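Local atomic coordinates of tryptophanyl-tRNA synthetase (Aeropyrum pernix, PDB entry 3A04), a protein that catalyses the ATP-dependent attachment of L-tryptophan to tRNA(Trp), releasing AMP and diphosphate, as a class I aminoacyl-tRNA synthetase. Residues Glu123-Ala128 with Ile362-Val367. Sequence-based numbering, arbitrary orientation.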
loop_
_atom_site.group_PDB
_atom_site.type_symbol
_atom_site.label_atom_id
_atom_site.label_comp_id
_atom_site.label_asym_id
_atom_site.label_seq_id
_atom_site.Cartn_x
_atom_site.Cartn_y
_atom_site.Cartn_z
ATOM N N GLU A 123 2.750 17.420 -12.131
ATOM C CA GLU A 123 2.080 17.302 -13.427
ATOM C C GLU A 123 0.790 16.417 -13.331
ATOM O O GLU A 123 -0.288 16.833 -13.799
ATOM C CB GLU A 123 3.044 16.761 -14.500
ATOM C CG GLU A 123 2.363 16.353 -15.848
ATOM C CD GLU A 123 3.202 15.421 -16.716
ATOM O OE1 GLU A 123 4.446 15.342 -16.483
ATOM O OE2 GLU A 123 2.635 14.756 -17.635
ATOM N N ALA A 124 0.877 15.257 -12.666
ATOM C CA ALA A 124 -0.329 14.423 -12.447
ATOM C C ALA A 124 -1.431 15.196 -11.836
ATOM O O ALA A 124 -2.571 15.036 -12.269
ATOM C CB ALA A 124 -0.039 13.142 -11.577
ATOM N N VAL A 125 -1.114 16.033 -10.829
ATOM C CA VAL A 125 -2.128 16.776 -10.100
ATOM C C VAL A 125 -2.749 17.854 -10.981
ATOM O O VAL A 125 -3.999 18.062 -10.988
ATOM C CB VAL A 125 -1.585 17.444 -8.758
ATOM C CG1 VAL A 125 -2.533 18.549 -8.234
ATOM C CG2 VAL A 125 -1.331 16.367 -7.650
ATOM N N ARG A 126 -1.887 18.570 -11.700
ATOM C CA ARG A 126 -2.316 19.596 -12.634
ATOM C C ARG A 126 -3.301 19.015 -13.628
ATOM O O ARG A 126 -4.453 19.448 -13.717
ATOM C CB ARG A 126 -1.229 20.393 -13.215
ATOM C CG ARG A 126 -1.675 21.519 -14.131
ATOM C CD ARG A 126 -0.524 22.177 -14.808
ATOM N NE ARG A 126 0.238 21.258 -15.619
ATOM C CZ ARG A 126 1.453 20.839 -15.320
ATOM N NH1 ARG A 126 2.057 21.251 -14.226
ATOM N NH2 ARG A 126 2.060 19.990 -16.105
ATOM N N ILE A 127 -2.836 18.015 -14.368
ATOM C CA ILE A 127 -3.644 17.342 -15.400
ATOM C C ILE A 127 -4.937 16.837 -14.799
ATOM O O ILE A 127 -6.033 17.004 -15.355
ATOM C CB ILE A 127 -2.785 16.201 -16.033
ATOM C CG1 ILE A 127 -1.556 16.819 -16.754
ATOM C CG2 ILE A 127 -3.644 15.306 -16.915
ATOM C CD1 ILE A 127 -0.653 15.741 -17.273
ATOM N N ALA A 128 -4.870 16.246 -13.592
ATOM C CA ALA A 128 -6.120 15.729 -13.012
ATOM C C ALA A 128 -7.110 16.832 -12.801
ATOM O O ALA A 128 -8.313 16.699 -13.092
ATOM C CB ALA A 128 -5.812 15.032 -11.562
ATOM N N ILE A 362 -13.289 26.380 -10.548
ATOM C CA ILE A 362 -14.103 25.599 -9.644
ATOM C C ILE A 362 -13.342 24.303 -9.270
ATOM O O ILE A 362 -13.392 23.886 -8.101
ATOM C CB ILE A 362 -15.407 25.218 -10.348
ATOM C CG1 ILE A 362 -16.344 26.434 -10.417
ATOM C CG2 ILE A 362 -16.120 24.085 -9.638
ATOM C CD1 ILE A 362 -17.586 26.154 -11.361
ATOM N N ALA A 363 -12.633 23.710 -10.241
ATOM C CA ALA A 363 -12.032 22.394 -10.028
ATOM C C ALA A 363 -10.999 22.419 -8.885
ATOM O O ALA A 363 -11.013 21.531 -8.025
ATOM C CB ALA A 363 -11.415 21.852 -11.321
ATOM N N TRP A 364 -10.117 23.430 -8.870
ATOM C CA TRP A 364 -9.101 23.512 -7.815
ATOM C C TRP A 364 -9.701 23.595 -6.422
ATOM O O TRP A 364 -9.024 23.286 -5.472
ATOM C CB TRP A 364 -8.085 24.645 -8.007
ATOM C CG TRP A 364 -7.085 24.383 -9.086
ATOM C CD1 TRP A 364 -7.119 24.905 -10.336
ATOM C CD2 TRP A 364 -5.906 23.538 -9.029
ATOM N NE1 TRP A 364 -6.043 24.464 -11.064
ATOM C CE2 TRP A 364 -5.271 23.644 -10.280
ATOM C CE3 TRP A 364 -5.306 22.739 -8.022
ATOM C CZ2 TRP A 364 -4.098 22.946 -10.601
ATOM C CZ3 TRP A 364 -4.116 22.023 -8.354
ATOM C CH2 TRP A 364 -3.539 22.141 -9.621
ATOM N N LYS A 365 -10.984 23.955 -6.313
ATOM C CA LYS A 365 -11.675 23.961 -5.028
ATOM C C LYS A 365 -12.430 22.675 -4.686
ATOM O O LYS A 365 -12.934 22.523 -3.588
ATOM C CB LYS A 365 -12.642 25.139 -5.011
ATOM C CG LYS A 365 -11.996 26.457 -5.391
ATOM C CD LYS A 365 -12.934 27.634 -4.997
ATOM C CE LYS A 365 -12.596 28.939 -5.754
ATOM N NZ LYS A 365 -13.813 29.642 -6.307
ATOM N N LEU A 366 -12.519 21.726 -5.606
ATOM C CA LEU A 366 -13.261 20.486 -5.343
ATOM C C LEU A 366 -12.381 19.350 -4.772
ATOM O O LEU A 366 -12.884 18.243 -4.437
ATOM C CB LEU A 366 -13.938 19.983 -6.616
ATOM C CG LEU A 366 -14.732 21.029 -7.400
ATOM C CD1 LEU A 366 -15.322 20.312 -8.627
ATOM C CD2 LEU A 366 -15.826 21.627 -6.519
ATOM N N VAL A 367 -11.088 19.609 -4.664
ATOM C CA VAL A 367 -10.154 18.588 -4.189
ATOM C C VAL A 367 -9.079 19.172 -3.298
ATOM O O VAL A 367 -8.817 20.358 -3.361
ATOM C CB VAL A 367 -9.481 17.852 -5.334
ATOM C CG1 VAL A 367 -10.507 16.975 -6.056
ATOM C CG2 VAL A 367 -8.800 18.820 -6.290
#
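Val125 meets the indole of Trp364 in a small apolar contact near the protein surface, the two side chains lying roughly at right angles. One methyl of the valine does the touching: CG1 of Val125 stands 3.8 Å from CZ3 of Trp364 and 4.0 Å from CH2 of the same ring, so it sits against the CZ3-CH2 side of the six-membered ring. With chi1 at 163°, CG1 is the methyl anti to the backbone N and the one that reaches the indole. Arg126 contributes backbone rather than guanidinium: its CA comes within 4.1 Å of Trp364 CH2, while in one of its two conformers the side chain leads away. Both partners reach the ring obliquely. The indole spans the gap between the two segments, whose nearest CA atoms, those of Arg126 and Trp364, are 9.2 Å apart.

In the fold, this joins helix 121-139 of the class I catalytic region to the last part of the long helix 334-364, where the chain turns toward strand 147-150, an outermost strand of the central sheet. Leu366 and Val367 pack on Phe148 of that strand, and Ala363 on Val129 and Ile133 of helix 121-139, while Pro370 covers Val125.

No hydrogen bond links the two segments themselves. The indole N-H finds its partner a little further along helix 121-139, where Trp364 NE1 is hydrogen-bonded to OE2 of Glu130; this bond and the valine contact are consistent with a fixed rotation of the indole. Within 362-367, Lys365 N and Leu366 N bond back to Ile362 O and Ala363 O, three residues earlier.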